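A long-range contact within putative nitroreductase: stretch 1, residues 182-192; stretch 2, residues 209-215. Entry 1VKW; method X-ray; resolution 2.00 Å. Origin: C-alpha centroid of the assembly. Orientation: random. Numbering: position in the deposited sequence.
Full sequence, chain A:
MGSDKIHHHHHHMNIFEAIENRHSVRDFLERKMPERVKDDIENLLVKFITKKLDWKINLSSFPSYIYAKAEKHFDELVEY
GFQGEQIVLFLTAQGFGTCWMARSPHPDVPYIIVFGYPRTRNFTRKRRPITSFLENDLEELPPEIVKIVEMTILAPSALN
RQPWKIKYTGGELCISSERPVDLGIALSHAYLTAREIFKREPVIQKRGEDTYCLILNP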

# COMPACT_ATOMS: atom_id res chain seq x y z
N ASP A 182 -8.90 -3.06 -2.51
CA ASP A 182 -8.29 -3.78 -1.39
C ASP A 182 -7.35 -4.89 -1.87
O ASP A 182 -6.28 -5.07 -1.31
CB ASP A 182 -9.38 -4.35 -0.46
CG ASP A 182 -10.31 -3.26 0.12
OD1 ASP A 182 -9.82 -2.17 0.48
OD2 ASP A 182 -11.54 -3.41 0.27
N LEU A 183 -7.76 -5.61 -2.91
CA LEU A 183 -6.90 -6.61 -3.56
C LEU A 183 -5.56 -5.99 -3.98
O LEU A 183 -4.50 -6.52 -3.66
CB LEU A 183 -7.58 -7.22 -4.79
CG LEU A 183 -7.12 -8.64 -5.17
CD1 LEU A 183 -7.98 -9.18 -6.30
CD2 LEU A 183 -5.67 -8.72 -5.53
N GLY A 184 -5.64 -4.86 -4.69
CA GLY A 184 -4.46 -4.15 -5.16
C GLY A 184 -3.58 -3.70 -4.02
O GLY A 184 -2.36 -3.79 -4.11
N ILE A 185 -4.19 -3.18 -2.96
CA ILE A 185 -3.47 -2.73 -1.76
C ILE A 185 -2.64 -3.88 -1.16
O ILE A 185 -1.44 -3.75 -0.95
CB ILE A 185 -4.46 -2.12 -0.72
CG1 ILE A 185 -5.02 -0.77 -1.23
CG2 ILE A 185 -3.78 -1.88 0.63
CD1 ILE A 185 -6.16 -0.23 -0.40
N ALA A 186 -3.30 -5.01 -0.91
CA ALA A 186 -2.63 -6.18 -0.35
C ALA A 186 -1.55 -6.70 -1.29
O ALA A 186 -0.46 -7.10 -0.86
CB ALA A 186 -3.64 -7.28 -0.05
N LEU A 187 -1.84 -6.69 -2.59
CA LEU A 187 -0.89 -7.17 -3.60
C LEU A 187 0.38 -6.34 -3.61
O LEU A 187 1.47 -6.88 -3.81
CB LEU A 187 -1.54 -7.17 -4.98
CG LEU A 187 -0.80 -7.80 -6.16
CD1 LEU A 187 -0.73 -9.30 -6.01
CD2 LEU A 187 -1.49 -7.41 -7.46
N SER A 188 0.24 -5.03 -3.36
CA SER A 188 1.40 -4.14 -3.24
C SER A 188 2.32 -4.55 -2.10
O SER A 188 3.54 -4.55 -2.25
CB SER A 188 0.98 -2.67 -3.09
OG SER A 188 0.52 -2.37 -1.77
N HIS A 189 1.74 -4.92 -0.95
CA HIS A 189 2.54 -5.40 0.18
C HIS A 189 3.28 -6.68 -0.13
O HIS A 189 4.44 -6.84 0.23
CB HIS A 189 1.67 -5.60 1.44
CG HIS A 189 1.19 -4.33 2.06
ND1 HIS A 189 1.11 -4.15 3.43
CD2 HIS A 189 0.78 -3.16 1.50
CE1 HIS A 189 0.65 -2.93 3.68
NE2 HIS A 189 0.44 -2.32 2.53
N ALA A 190 2.60 -7.62 -0.78
CA ALA A 190 3.21 -8.90 -1.12
C ALA A 190 4.32 -8.70 -2.15
O ALA A 190 5.41 -9.25 -2.03
CB ALA A 190 2.18 -9.86 -1.64
N TYR A 191 4.04 -7.88 -3.16
CA TYR A 191 5.02 -7.56 -4.18
C TYR A 191 6.28 -6.90 -3.61
O TYR A 191 7.39 -7.34 -3.86
CB TYR A 191 4.38 -6.66 -5.25
CG TYR A 191 5.41 -6.07 -6.16
CD1 TYR A 191 5.86 -6.77 -7.28
CD2 TYR A 191 5.96 -4.82 -5.90
CE1 TYR A 191 6.83 -6.23 -8.13
CE2 TYR A 191 6.94 -4.27 -6.73
CZ TYR A 191 7.36 -4.97 -7.84
OH TYR A 191 8.32 -4.41 -8.65
N LEU A 192 6.09 -5.85 -2.82
CA LEU A 192 7.22 -5.11 -2.25
C LEU A 192 8.06 -5.93 -1.25
O LEU A 192 9.28 -5.81 -1.23
CB LEU A 192 6.72 -3.80 -1.62
CG LEU A 192 6.18 -2.73 -2.59
CD1 LEU A 192 5.50 -1.60 -1.83
CD2 LEU A 192 7.26 -2.19 -3.51
N GLU A 209 -11.10 -14.54 -12.46
CA GLU A 209 -11.96 -13.35 -12.32
C GLU A 209 -11.52 -12.41 -11.20
O GLU A 209 -11.70 -11.21 -11.32
CB GLU A 209 -13.41 -13.78 -12.05
CG GLU A 209 -14.03 -14.65 -13.14
CD GLU A 209 -15.43 -15.14 -12.79
OE1 GLU A 209 -16.10 -14.51 -11.93
OE2 GLU A 209 -15.87 -16.15 -13.39
N ASP A 210 -10.96 -12.96 -10.12
CA ASP A 210 -10.72 -12.14 -8.92
C ASP A 210 -9.47 -12.52 -8.14
O ASP A 210 -9.40 -12.32 -6.93
CB ASP A 210 -11.95 -12.22 -8.01
CG ASP A 210 -12.18 -13.62 -7.45
OD1 ASP A 210 -11.44 -14.57 -7.78
OD2 ASP A 210 -13.12 -13.86 -6.67
N THR A 211 -8.46 -13.03 -8.85
CA THR A 211 -7.22 -13.47 -8.24
C THR A 211 -6.05 -12.88 -8.99
O THR A 211 -6.07 -12.81 -10.22
CB THR A 211 -7.12 -15.00 -8.26
OG1 THR A 211 -8.21 -15.56 -7.54
CG2 THR A 211 -5.87 -15.52 -7.49
N TYR A 212 -5.04 -12.46 -8.24
CA TYR A 212 -3.76 -12.07 -8.81
C TYR A 212 -2.70 -12.89 -8.11
O TYR A 212 -2.73 -13.01 -6.89
CB TYR A 212 -3.51 -10.58 -8.61
CG TYR A 212 -4.15 -9.72 -9.67
CD1 TYR A 212 -5.51 -9.43 -9.63
CD2 TYR A 212 -3.41 -9.23 -10.74
CE1 TYR A 212 -6.12 -8.65 -10.61
CE2 TYR A 212 -4.01 -8.45 -11.72
CZ TYR A 212 -5.35 -8.16 -11.65
OH TYR A 212 -5.96 -7.39 -12.63
N CYS A 213 -1.82 -13.49 -8.90
CA CYS A 213 -0.74 -14.30 -8.37
C CYS A 213 0.58 -13.61 -8.59
O CYS A 213 0.80 -12.95 -9.61
CB CYS A 213 -0.71 -15.70 -9.01
SG CYS A 213 -2.12 -16.74 -8.56
N LEU A 214 1.45 -13.79 -7.62
CA LEU A 214 2.79 -13.26 -7.65
C LEU A 214 3.73 -14.43 -7.87
O LEU A 214 3.79 -15.34 -7.05
CB LEU A 214 3.09 -12.61 -6.31
CG LEU A 214 4.09 -11.47 -6.27
CD1 LEU A 214 3.55 -10.29 -7.06
CD2 LEU A 214 4.32 -11.09 -4.80
N ILE A 215 4.46 -14.42 -8.98
CA ILE A 215 5.55 -15.37 -9.15
C ILE A 215 6.73 -14.79 -8.35
O ILE A 215 7.31 -13.77 -8.72
CB ILE A 215 5.90 -15.60 -10.62
CG1 ILE A 215 4.67 -16.11 -11.39
CG2 ILE A 215 7.00 -16.64 -10.74
CD1 ILE A 215 4.84 -16.10 -12.89

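Helix 182-192 lies along strand 211-215 almost parallel, 7° between their N-to-C directions, with a closest axial approach of 9.6 Å. That spacing leaves room for one layer of side chains. Leu 187 CA sits 7.7 Å from Tyr 212 CA, Tyr 191 CA 7.0 Å from Leu 214 CA. From Ala 186 onward the helix amides bond to carbonyls within the helix, as in Leu 187 N to Leu 183 O (2.9 Å). No hydrogen bond crosses, so the contact is one of apolar packing, burying 339 Å² in total.

Two periodicities mesh. On the strand, Tyr 212 and Leu 214 point toward the helix while Thr 211 and Cys 213 point away; on the helix, Leu 183, Leu 187 and Ala 190 face the strand at spacings of four and three. The leucines suit their places because their branched, apolar ends reach across: Leu 187 CD2 packs 3.9 Å from Tyr 212 CB, and Leu 183 CD1 reaches Tyr 212 CD1 at 4.2 Å and Asp 210 O at 3.5 Å. Tyr 212 gives carbons to the contact while its OH, like Tyr 191 OH, hydrogen-bonds elsewhere in the structure. Leu 214, the residue most covered, settles against small Ala 190, its CD2 4.0 Å from Ala 190 CB, and its CD1 meets Tyr 191 CB at 4.1 Å, near the ring's edge.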